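Local coordinates for SusD family protein (Bacteroides uniformis, PDB 7KV1) that probably binds beta-glucans at the cell surface as a SusD-family lipoprotein, helping a human gut bacterium capture these polysaccharides for breakdown and uptake, at residues L151-Y156 with A194-V199; M158-F163 with Y183-V188; Q187-L192 with M242-E247; E239-M242 with S248-S251. All coordinates share one frame; numbering follows the deposited sequence.

The four contacts tie together successive helices of the SusD fold, and their centres lie about 16 or 17 Å from the centre of the chain. Contacts 1 and 2 join helices 138-162 and 185-201 at different levels; contact 3 passes from helix 185-201 to the end of helix 230-244, and contact 4 from helix 230-244 to the start of helix 250-262. Contacts 1, 2 and 4 are buried, contact 3 only partly. Their chemistry differs: contact 1, though buried, holds a salt bridge beside valine-leucine packing, contact 2 an indole against small aliphatic groups, contact 3 a tyrosine-carboxylate bond and contact 4 valine packing. E197 and R249 link contacts 1 and 4 by a salt bridge.

Contact 1 (L151-Y156 with A194-V199); sequences LRVFYY and AELEAV
R152 and E195 meet across an antiparallel pair of helices in the helical, TPR-related part of the SusD fold, their side chains crossing at about a right angle. The local axes of 151-156 and 194-199 run 154° apart and come within 10.1 Å, with V153 and L196 nearest in the backbone. R152 NH2 donates to E195 OE2 over 3.0 Å in a salt bridge. The carboxylate oxygen lies at the edge of the guanidinium and in its plane, yet the donor stands well above the carboxylate plane, the two flat groups being 56° apart. N124 takes R152 NH1, and R149 shares E195 OE2, so two arginines draw on one oxygen. With a leucine in place of R152, E195 OE2 would probably be left with R149 as its arginine partner, and N124 would lose its donor. Beside the polar pair, V153 turns one methyl to each neighbour: CG2 lies 3.8 Å from E195 CG, while CG1, anti to the backbone N (chi1 168°), faces L196 CD2 at 4.3 Å. V236 of helix 230-244 touches both V153 and L196. A water completes the bridge, accepting from R152 NE at 2.8 Å and donating to E195 OE2 at 2.7 Å.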
# COMPACT_ATOMS: atom_id res chain seq x y z
N LEU A 151 -7.82 1.67 12.62
CA LEU A 151 -7.70 2.77 11.63
C LEU A 151 -6.58 3.69 12.08
O LEU A 151 -5.75 4.10 11.27
CB LEU A 151 -9.01 3.53 11.49
CG LEU A 151 -10.05 2.88 10.60
CD1 LEU A 151 -11.40 3.54 10.82
CD2 LEU A 151 -9.66 2.98 9.13
N ARG A 152 -6.56 4.02 13.37
CA ARG A 152 -5.54 4.91 13.94
C ARG A 152 -4.14 4.28 13.72
O ARG A 152 -3.24 5.02 13.27
CB ARG A 152 -5.86 5.22 15.39
CG ARG A 152 -4.92 6.24 15.98
CD ARG A 152 -5.40 6.69 17.36
NE ARG A 152 -5.41 5.63 18.38
CZ ARG A 152 -5.83 5.80 19.64
NH1 ARG A 152 -6.27 6.98 20.04
NH2 ARG A 152 -5.77 4.79 20.50
N VAL A 153 -3.97 2.99 13.99
CA VAL A 153 -2.69 2.28 13.67
C VAL A 153 -2.39 2.40 12.17
O VAL A 153 -1.22 2.66 11.81
CB VAL A 153 -2.72 0.80 14.09
CG1 VAL A 153 -1.51 0.05 13.49
CG2 VAL A 153 -2.71 0.69 15.60
N PHE A 154 -3.40 2.20 11.33
CA PHE A 154 -3.27 2.27 9.87
C PHE A 154 -2.72 3.63 9.44
O PHE A 154 -1.75 3.70 8.67
CB PHE A 154 -4.60 2.00 9.18
CG PHE A 154 -4.46 2.07 7.69
CD1 PHE A 154 -3.95 1.00 7.00
CD2 PHE A 154 -4.77 3.22 7.01
CE1 PHE A 154 -3.80 1.07 5.62
CE2 PHE A 154 -4.62 3.29 5.64
CZ PHE A 154 -4.12 2.21 4.95
N TYR A 155 -3.33 4.71 9.93
CA TYR A 155 -2.89 6.10 9.61
C TYR A 155 -1.47 6.32 10.13
O TYR A 155 -0.69 6.96 9.41
CB TYR A 155 -3.88 7.12 10.17
CG TYR A 155 -5.23 7.13 9.49
CD1 TYR A 155 -5.35 7.34 8.13
CD2 TYR A 155 -6.40 6.96 10.24
CE1 TYR A 155 -6.60 7.38 7.51
CE2 TYR A 155 -7.64 6.97 9.63
CZ TYR A 155 -7.75 7.21 8.27
OH TYR A 155 -8.97 7.22 7.68
N TYR A 156 -1.14 5.85 11.36
CA TYR A 156 0.20 6.08 11.92
C TYR A 156 1.21 5.26 11.12
O TYR A 156 2.39 5.68 10.96
CB TYR A 156 0.26 5.75 13.41
CG TYR A 156 0.00 6.94 14.29
CD1 TYR A 156 0.87 8.02 14.27
CD2 TYR A 156 -1.11 6.98 15.11
CE1 TYR A 156 0.65 9.12 15.07
CE2 TYR A 156 -1.34 8.08 15.94
CZ TYR A 156 -0.46 9.15 15.90
OH TYR A 156 -0.70 10.29 16.64
N ALA A 194 2.66 -2.07 19.98
CA ALA A 194 2.00 -2.29 21.30
C ALA A 194 0.50 -2.03 21.17
O ALA A 194 -0.27 -2.88 21.62
CB ALA A 194 2.60 -1.43 22.41
N GLU A 195 0.11 -0.94 20.53
CA GLU A 195 -1.30 -0.56 20.34
C GLU A 195 -1.98 -1.66 19.51
O GLU A 195 -3.09 -2.16 19.91
CB GLU A 195 -1.38 0.87 19.80
CG GLU A 195 -2.76 1.36 19.38
CD GLU A 195 -3.82 1.51 20.48
OE1 GLU A 195 -3.53 1.19 21.63
OE2 GLU A 195 -4.97 1.89 20.16
N LEU A 196 -1.33 -2.14 18.44
CA LEU A 196 -1.93 -3.14 17.54
C LEU A 196 -2.07 -4.48 18.29
O LEU A 196 -3.09 -5.14 18.15
CB LEU A 196 -1.07 -3.27 16.29
CG LEU A 196 -1.61 -4.20 15.21
CD1 LEU A 196 -3.06 -3.91 14.90
CD2 LEU A 196 -0.73 -4.13 13.96
N GLU A 197 -1.07 -4.85 19.07
CA GLU A 197 -1.14 -6.05 19.93
C GLU A 197 -2.35 -5.97 20.87
O GLU A 197 -3.10 -6.95 20.95
CB GLU A 197 0.20 -6.22 20.64
CG GLU A 197 1.23 -6.81 19.69
CD GLU A 197 2.60 -7.03 20.29
OE1 GLU A 197 2.88 -6.36 21.30
OE2 GLU A 197 3.39 -7.83 19.73
N ALA A 198 -2.58 -4.85 21.54
CA ALA A 198 -3.79 -4.65 22.38
C ALA A 198 -5.07 -4.83 21.55
O ALA A 198 -6.01 -5.53 22.01
CB ALA A 198 -3.75 -3.33 23.11
N VAL A 199 -5.12 -4.26 20.35
CA VAL A 199 -6.32 -4.42 19.49
C VAL A 199 -6.51 -5.91 19.15
O VAL A 199 -7.63 -6.44 19.30
CB VAL A 199 -6.23 -3.53 18.25
CG1 VAL A 199 -7.26 -3.90 17.19
CG2 VAL A 199 -6.36 -2.06 18.63
O HOH W 1 -4.73 2.96 17.71

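Contact 2 (M158-F163 with Y183-V188); sequences MLWHYF and YTADQV
The five-membered ring of W160 packs beside V188 and A185, in the first turn of helix 185-201, with CD1 and NE1 nearest. Its CG stands anti to the backbone N (chi1 175°), which carries the ring across to the other helix. The W160 and V188 side chains run alongside one another, pointing opposite ways, with V188 CG1 3.8 Å from W160 CD1 and 3.9 Å from W160 CB. The methyl of A185 is a looser neighbour, 4.1 Å from W160 NE1. The same nitrogen donates to a water lying in the plane of the indole, 3.0 Å from W160 NE1, and this water passes a hydrogen to D186 OD1 at 2.8 Å. A phenylalanine here would probably deprive that water of its donor and thin the cover over V188. The turn that receives the indole is set by a capping box, in which T184 N donates to Q187 OE1 and Q187 N to T184 OG1. N165 also accepts from A185 N, tying the start of the helix to the preceding loop. Both segments are buried where they touch, and W160 reaches on to M240 and Q244 of helix 230-244, so that its ring lies where helices 138-162, 185-201 and 230-244 come together.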
# COMPACT_ATOMS: atom_id res chain seq x y z
N MET A 158 1.23 4.56 7.96
CA MET A 158 1.56 5.35 6.74
C MET A 158 2.57 6.45 7.08
O MET A 158 3.62 6.54 6.42
CB MET A 158 0.28 5.95 6.14
CG MET A 158 0.46 6.43 4.73
SD MET A 158 -1.15 6.96 4.06
CE MET A 158 -2.04 5.41 4.04
N LEU A 159 2.32 7.23 8.13
CA LEU A 159 3.25 8.29 8.60
C LEU A 159 4.63 7.69 8.87
O LEU A 159 5.65 8.27 8.44
CB LEU A 159 2.71 8.94 9.87
CG LEU A 159 1.50 9.85 9.66
CD1 LEU A 159 0.82 10.13 10.99
CD2 LEU A 159 1.90 11.15 8.95
N TRP A 160 4.65 6.59 9.61
CA TRP A 160 5.88 5.91 10.03
C TRP A 160 6.64 5.46 8.80
O TRP A 160 7.86 5.69 8.75
CB TRP A 160 5.53 4.73 10.94
CG TRP A 160 6.66 3.86 11.35
CD1 TRP A 160 7.77 4.20 12.07
CD2 TRP A 160 6.75 2.44 11.14
NE1 TRP A 160 8.57 3.09 12.26
CE2 TRP A 160 7.97 2.00 11.71
CE3 TRP A 160 5.97 1.51 10.43
CZ2 TRP A 160 8.41 0.68 11.61
CZ3 TRP A 160 6.37 0.19 10.41
CH2 TRP A 160 7.57 -0.22 10.99
N HIS A 161 5.96 4.88 7.81
CA HIS A 161 6.64 4.35 6.59
C HIS A 161 7.32 5.48 5.81
O HIS A 161 8.44 5.26 5.30
CB HIS A 161 5.65 3.58 5.68
CG HIS A 161 5.56 2.11 5.90
ND1 HIS A 161 4.88 1.55 6.96
CD2 HIS A 161 6.06 1.07 5.20
CE1 HIS A 161 4.91 0.24 6.87
NE2 HIS A 161 5.67 -0.09 5.81
N TYR A 162 6.63 6.61 5.66
CA TYR A 162 7.08 7.73 4.76
C TYR A 162 8.00 8.67 5.52
O TYR A 162 9.13 8.90 5.01
CB TYR A 162 5.88 8.45 4.12
CG TYR A 162 5.31 7.66 2.98
CD1 TYR A 162 5.97 7.56 1.77
CD2 TYR A 162 4.17 6.91 3.15
CE1 TYR A 162 5.49 6.77 0.74
CE2 TYR A 162 3.67 6.13 2.13
CZ TYR A 162 4.33 6.04 0.92
OH TYR A 162 3.86 5.23 -0.06
N PHE A 163 7.57 9.18 6.68
CA PHE A 163 8.30 10.24 7.43
C PHE A 163 9.09 9.69 8.62
O PHE A 163 10.09 10.34 9.03
CB PHE A 163 7.32 11.32 7.90
CG PHE A 163 6.53 11.94 6.79
CD1 PHE A 163 7.08 12.95 6.00
CD2 PHE A 163 5.25 11.49 6.51
CE1 PHE A 163 6.36 13.50 4.95
CE2 PHE A 163 4.52 12.07 5.47
CZ PHE A 163 5.09 13.03 4.67
N TYR A 183 8.31 11.70 18.03
CA TYR A 183 9.04 10.44 18.33
C TYR A 183 10.01 10.13 17.19
O TYR A 183 9.76 10.58 16.03
CB TYR A 183 8.06 9.29 18.44
CG TYR A 183 7.25 9.24 19.70
CD1 TYR A 183 7.03 10.35 20.49
CD2 TYR A 183 6.63 8.05 20.05
CE1 TYR A 183 6.25 10.28 21.63
CE2 TYR A 183 5.89 7.95 21.21
CZ TYR A 183 5.70 9.06 21.99
OH TYR A 183 4.94 8.92 23.10
N THR A 184 11.05 9.36 17.51
CA THR A 184 11.94 8.73 16.51
C THR A 184 11.13 7.63 15.79
O THR A 184 10.13 7.15 16.36
CB THR A 184 13.25 8.24 17.14
OG1 THR A 184 12.88 7.07 17.89
CG2 THR A 184 13.95 9.31 17.97
N ALA A 185 11.53 7.23 14.58
CA ALA A 185 10.87 6.12 13.84
C ALA A 185 10.74 4.89 14.76
O ALA A 185 9.61 4.32 14.83
CB ALA A 185 11.62 5.79 12.59
N ASP A 186 11.82 4.51 15.45
CA ASP A 186 11.84 3.31 16.33
C ASP A 186 10.88 3.47 17.51
O ASP A 186 10.24 2.44 17.87
CB ASP A 186 13.25 3.02 16.83
CG ASP A 186 14.17 2.48 15.76
OD1 ASP A 186 13.69 2.04 14.69
OD2 ASP A 186 15.36 2.56 15.98
N GLN A 187 10.71 4.68 18.05
CA GLN A 187 9.73 4.94 19.13
C GLN A 187 8.31 4.82 18.62
O GLN A 187 7.45 4.27 19.33
CB GLN A 187 9.97 6.31 19.76
CG GLN A 187 11.24 6.31 20.60
CD GLN A 187 11.80 7.69 20.89
OE1 GLN A 187 11.30 8.70 20.40
NE2 GLN A 187 12.86 7.73 21.68
N VAL A 188 8.06 5.30 17.40
CA VAL A 188 6.72 5.21 16.78
C VAL A 188 6.40 3.72 16.64
O VAL A 188 5.30 3.31 17.05
CB VAL A 188 6.69 5.95 15.43
CG1 VAL A 188 5.38 5.71 14.68
CG2 VAL A 188 6.94 7.44 15.62
O HOH W 2 11.39 2.25 13.03

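Contact 3 (Q187-L192 with M242-E247); sequences QVYAEL and MYQNDE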
# COMPACT_ATOMS: atom_id res chain seq x y z
N GLN A 187 10.71 4.68 18.05
CA GLN A 187 9.73 4.94 19.13
C GLN A 187 8.31 4.82 18.62
O GLN A 187 7.45 4.27 19.33
CB GLN A 187 9.97 6.31 19.76
CG GLN A 187 11.24 6.31 20.60
CD GLN A 187 11.80 7.69 20.89
OE1 GLN A 187 11.30 8.70 20.40
NE2 GLN A 187 12.86 7.73 21.68
N VAL A 188 8.06 5.30 17.40
CA VAL A 188 6.72 5.21 16.78
C VAL A 188 6.40 3.72 16.64
O VAL A 188 5.30 3.31 17.05
CB VAL A 188 6.69 5.95 15.43
CG1 VAL A 188 5.38 5.71 14.68
CG2 VAL A 188 6.94 7.44 15.62
N TYR A 189 7.33 2.95 16.08
CA TYR A 189 7.19 1.47 15.97
C TYR A 189 6.78 0.85 17.31
O TYR A 189 5.81 0.12 17.33
CB TYR A 189 8.44 0.76 15.47
CG TYR A 189 8.22 -0.73 15.46
CD1 TYR A 189 7.43 -1.33 14.50
CD2 TYR A 189 8.76 -1.53 16.44
CE1 TYR A 189 7.23 -2.70 14.48
CE2 TYR A 189 8.53 -2.90 16.46
CZ TYR A 189 7.79 -3.50 15.46
OH TYR A 189 7.56 -4.86 15.48
N ALA A 190 7.54 1.09 18.37
CA ALA A 190 7.32 0.45 19.69
C ALA A 190 5.89 0.74 20.15
O ALA A 190 5.17 -0.21 20.59
CB ALA A 190 8.34 0.95 20.70
N GLU A 191 5.47 1.99 20.03
CA GLU A 191 4.10 2.41 20.39
C GLU A 191 3.06 1.73 19.51
O GLU A 191 2.07 1.18 20.05
CB GLU A 191 3.92 3.90 20.15
CG GLU A 191 4.56 4.70 21.23
CD GLU A 191 3.64 4.93 22.39
OE1 GLU A 191 2.66 4.18 22.51
OE2 GLU A 191 3.93 5.88 23.14
N LEU A 192 3.21 1.86 18.20
CA LEU A 192 2.19 1.38 17.24
C LEU A 192 1.97 -0.12 17.41
O LEU A 192 0.81 -0.55 17.39
CB LEU A 192 2.64 1.65 15.81
CG LEU A 192 2.26 2.99 15.23
CD1 LEU A 192 2.40 2.92 13.71
CD2 LEU A 192 0.85 3.39 15.65
N MET A 242 7.73 -6.85 9.75
CA MET A 242 8.73 -7.10 8.67
C MET A 242 9.47 -5.79 8.33
O MET A 242 10.68 -5.80 8.08
CB MET A 242 8.03 -7.73 7.47
CG MET A 242 7.48 -9.14 7.80
SD MET A 242 6.32 -9.75 6.56
CE MET A 242 7.49 -10.35 5.33
N TYR A 243 8.76 -4.66 8.29
CA TYR A 243 9.37 -3.39 7.86
C TYR A 243 10.39 -2.97 8.92
O TYR A 243 11.37 -2.39 8.60
CB TYR A 243 8.34 -2.28 7.63
CG TYR A 243 8.95 -1.14 6.85
CD1 TYR A 243 9.23 -1.28 5.51
CD2 TYR A 243 9.26 0.07 7.45
CE1 TYR A 243 9.85 -0.27 4.80
CE2 TYR A 243 9.84 1.11 6.75
CZ TYR A 243 10.14 0.94 5.40
OH TYR A 243 10.75 1.93 4.69
N GLN A 244 10.13 -3.28 10.18
CA GLN A 244 11.05 -2.94 11.30
C GLN A 244 12.22 -3.91 11.34
O GLN A 244 13.18 -3.57 12.04
CB GLN A 244 10.29 -3.00 12.64
CG GLN A 244 11.05 -2.55 13.87
CD GLN A 244 11.56 -1.13 13.84
OE1 GLN A 244 11.28 -0.35 12.92
NE2 GLN A 244 12.38 -0.82 14.84
N ASN A 245 12.09 -5.11 10.75
CA ASN A 245 13.04 -6.25 10.89
C ASN A 245 13.02 -6.65 12.37
O ASN A 245 14.08 -6.94 12.94
CB ASN A 245 14.44 -5.91 10.33
CG ASN A 245 14.50 -6.01 8.82
OD1 ASN A 245 14.23 -7.08 8.27
ND2 ASN A 245 14.73 -4.90 8.14
N ASP A 246 11.84 -6.63 13.00
CA ASP A 246 11.72 -6.92 14.45
C ASP A 246 11.70 -8.44 14.64
O ASP A 246 10.62 -9.02 14.72
CB ASP A 246 10.47 -6.23 15.03
CG ASP A 246 10.25 -6.51 16.50
OD1 ASP A 246 11.11 -7.21 17.10
OD2 ASP A 246 9.21 -6.05 17.01
N GLU A 247 12.86 -9.06 14.73
CA GLU A 247 12.99 -10.54 14.86
C GLU A 247 12.21 -11.06 16.07
O GLU A 247 11.68 -12.16 15.98
CB GLU A 247 14.44 -10.94 15.03
CG GLU A 247 15.32 -10.52 13.88
CD GLU A 247 16.73 -10.97 14.15
OE1 GLU A 247 16.89 -12.17 14.48
OE2 GLU A 247 17.65 -10.11 14.11
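Y189 and Q244 both carry CG anti to the backbone N, and these torsions send the two side chains across the gap until they overlap. Q244 then bends at chi2 (59°), folding its amide back over the ring of Y189 with the two planes only 11° apart. The centre of the overlap is a CH-pi contact: Q244 CG lies 3.5 Å from the centroid of the Y189 ring, almost exactly on the ring normal. Q244 CB leans on the same ring, 3.6 Å from Y189 CE1, and the amide carbon lies over the end of the ring nearest the backbone, Q244 CD 3.7 Å from Y189 CG.

Helix 230-244 ends here in a Schellman motif, N245 taking a positive phi, with N245 N bonding back to M242 O and D246 N probably to V241 O at 3.1 Å. The chain then makes an inverse gamma turn centred on D246, which brings the carboxylate round to the phenol. Joining helix 185-201 to the end of the next helix in this way fits the helix-hairpin architecture of the TPR-like SusD fold.

Y189 OH donates to D246 OD2 over 2.5 Å, a short bond that uses the anti lone pair of the carboxylate. D246 OD2 lies at the edge of the ring, in its plane, while the carboxylate itself stands nearly upright to it, at 80°. R249 forms a salt bridge to the same oxygen and S248 OG bonds to D246 OD1, so both carboxylate oxygens are engaged. Beyond the stack, Q244 NE2 reaches D186 OD1, and the rings of W160 and Y189 meet.

Contact 4 (E239-M242 with S248-S251); sequences EMVM and SRFS. With EDO (1,2-ethanediol), chain D.
V241 CG2 rests on R249, while V241 CG1 meets F250 and also comes near R249 CB, and this aliphatic contact carries the meeting of 239-242 with 248-251. V241 CG1, anti to the backbone N (chi1 164°), comes in at the edge of the F250 ring, in its plane, 3.6 Å from F250 CD1; the same methyl is 3.9 Å from F250 CE1. V241 CG2 lies against the aliphatic part of R249, 3.7 Å from R249 CB and 4.0 Å from R249 CD. The side chains of V241 and R249 cross at about a right angle; the valine touches R249 CB and CD, and the charged end leads away.

Between the segments the chain leaves helix 230-244, makes a tight turn and enters helix 250-262 with R249 at the N-cap position. These are two consecutive helices of the alpha-helical SusD fold, joined by a short connection that ends in a 3-10 segment. L418 of helix 408-420 touches both M242 and F250.

The charged ends find their partners outside the two segments. R249 runs extended from CG to NE, and its NE forms a salt bridge with E197 of helix 185-201. E239, whose side chain also extends, accepts from an ethanediol hydroxyl, EDO O2 to E239 OE2 at 2.6 Å. This molecule probably comes from the crystallisation liquor. N157 ND2 bonds to the same carboxylate oxygen, and Y406 OH to E239 OE1.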
# COMPACT_ATOMS: atom_id res chain seq x y z
N GLU A 239 3.14 -6.70 8.29
CA GLU A 239 3.76 -5.61 7.52
C GLU A 239 4.69 -4.82 8.41
O GLU A 239 5.85 -4.59 8.01
CB GLU A 239 2.68 -4.69 6.94
CG GLU A 239 3.28 -3.50 6.21
CD GLU A 239 2.24 -2.67 5.53
OE1 GLU A 239 1.37 -3.27 4.83
OE2 GLU A 239 2.29 -1.44 5.71
N MET A 240 4.22 -4.41 9.59
CA MET A 240 5.03 -3.55 10.47
C MET A 240 6.22 -4.32 11.02
O MET A 240 7.34 -3.76 11.04
CB MET A 240 4.18 -3.02 11.61
CG MET A 240 3.18 -2.01 11.13
SD MET A 240 2.28 -1.21 12.49
CE MET A 240 3.61 -0.66 13.57
N VAL A 241 5.99 -5.54 11.52
CA VAL A 241 7.09 -6.36 12.08
C VAL A 241 8.15 -6.54 10.97
O VAL A 241 9.37 -6.33 11.22
CB VAL A 241 6.50 -7.70 12.57
CG1 VAL A 241 7.58 -8.73 12.79
CG2 VAL A 241 5.71 -7.51 13.85
N MET A 242 7.73 -6.85 9.75
CA MET A 242 8.73 -7.10 8.67
C MET A 242 9.47 -5.79 8.33
O MET A 242 10.68 -5.80 8.08
CB MET A 242 8.03 -7.73 7.47
CG MET A 242 7.48 -9.14 7.80
SD MET A 242 6.32 -9.75 6.56
CE MET A 242 7.49 -10.35 5.33
N SER A 248 12.14 -10.30 17.16
CA SER A 248 11.42 -10.69 18.39
C SER A 248 9.96 -11.01 18.07
O SER A 248 9.35 -11.78 18.84
CB SER A 248 11.52 -9.67 19.51
OG SER A 248 10.63 -8.61 19.29
N ARG A 249 9.42 -10.50 16.97
CA ARG A 249 7.97 -10.71 16.68
C ARG A 249 7.72 -11.56 15.43
O ARG A 249 6.54 -11.69 15.09
CB ARG A 249 7.30 -9.34 16.60
CG ARG A 249 7.01 -8.75 17.97
CD ARG A 249 6.31 -7.41 17.84
NE ARG A 249 5.89 -6.80 19.11
CZ ARG A 249 6.56 -5.87 19.81
NH1 ARG A 249 7.73 -5.43 19.40
NH2 ARG A 249 6.00 -5.34 20.88
N PHE A 250 8.75 -12.15 14.80
CA PHE A 250 8.59 -12.92 13.55
C PHE A 250 7.69 -14.14 13.79
O PHE A 250 6.78 -14.39 13.02
CB PHE A 250 9.93 -13.36 12.95
CG PHE A 250 10.72 -12.29 12.25
CD1 PHE A 250 10.27 -10.98 12.15
CD2 PHE A 250 11.95 -12.60 11.71
CE1 PHE A 250 11.03 -10.01 11.52
CE2 PHE A 250 12.72 -11.63 11.09
CZ PHE A 250 12.26 -10.33 11.01
N SER A 251 7.94 -14.91 14.86
CA SER A 251 7.14 -16.11 15.19
C SER A 251 5.66 -15.75 15.42
O SER A 251 4.77 -16.48 14.98
CB SER A 251 7.73 -16.82 16.39
OG SER A 251 9.01 -17.31 16.01
C1 EDO D . 2.14 2.16 4.60
O1 EDO D . 0.96 2.95 4.55
C2 EDO D . 2.11 1.02 3.66
O2 EDO D . 1.07 0.10 3.98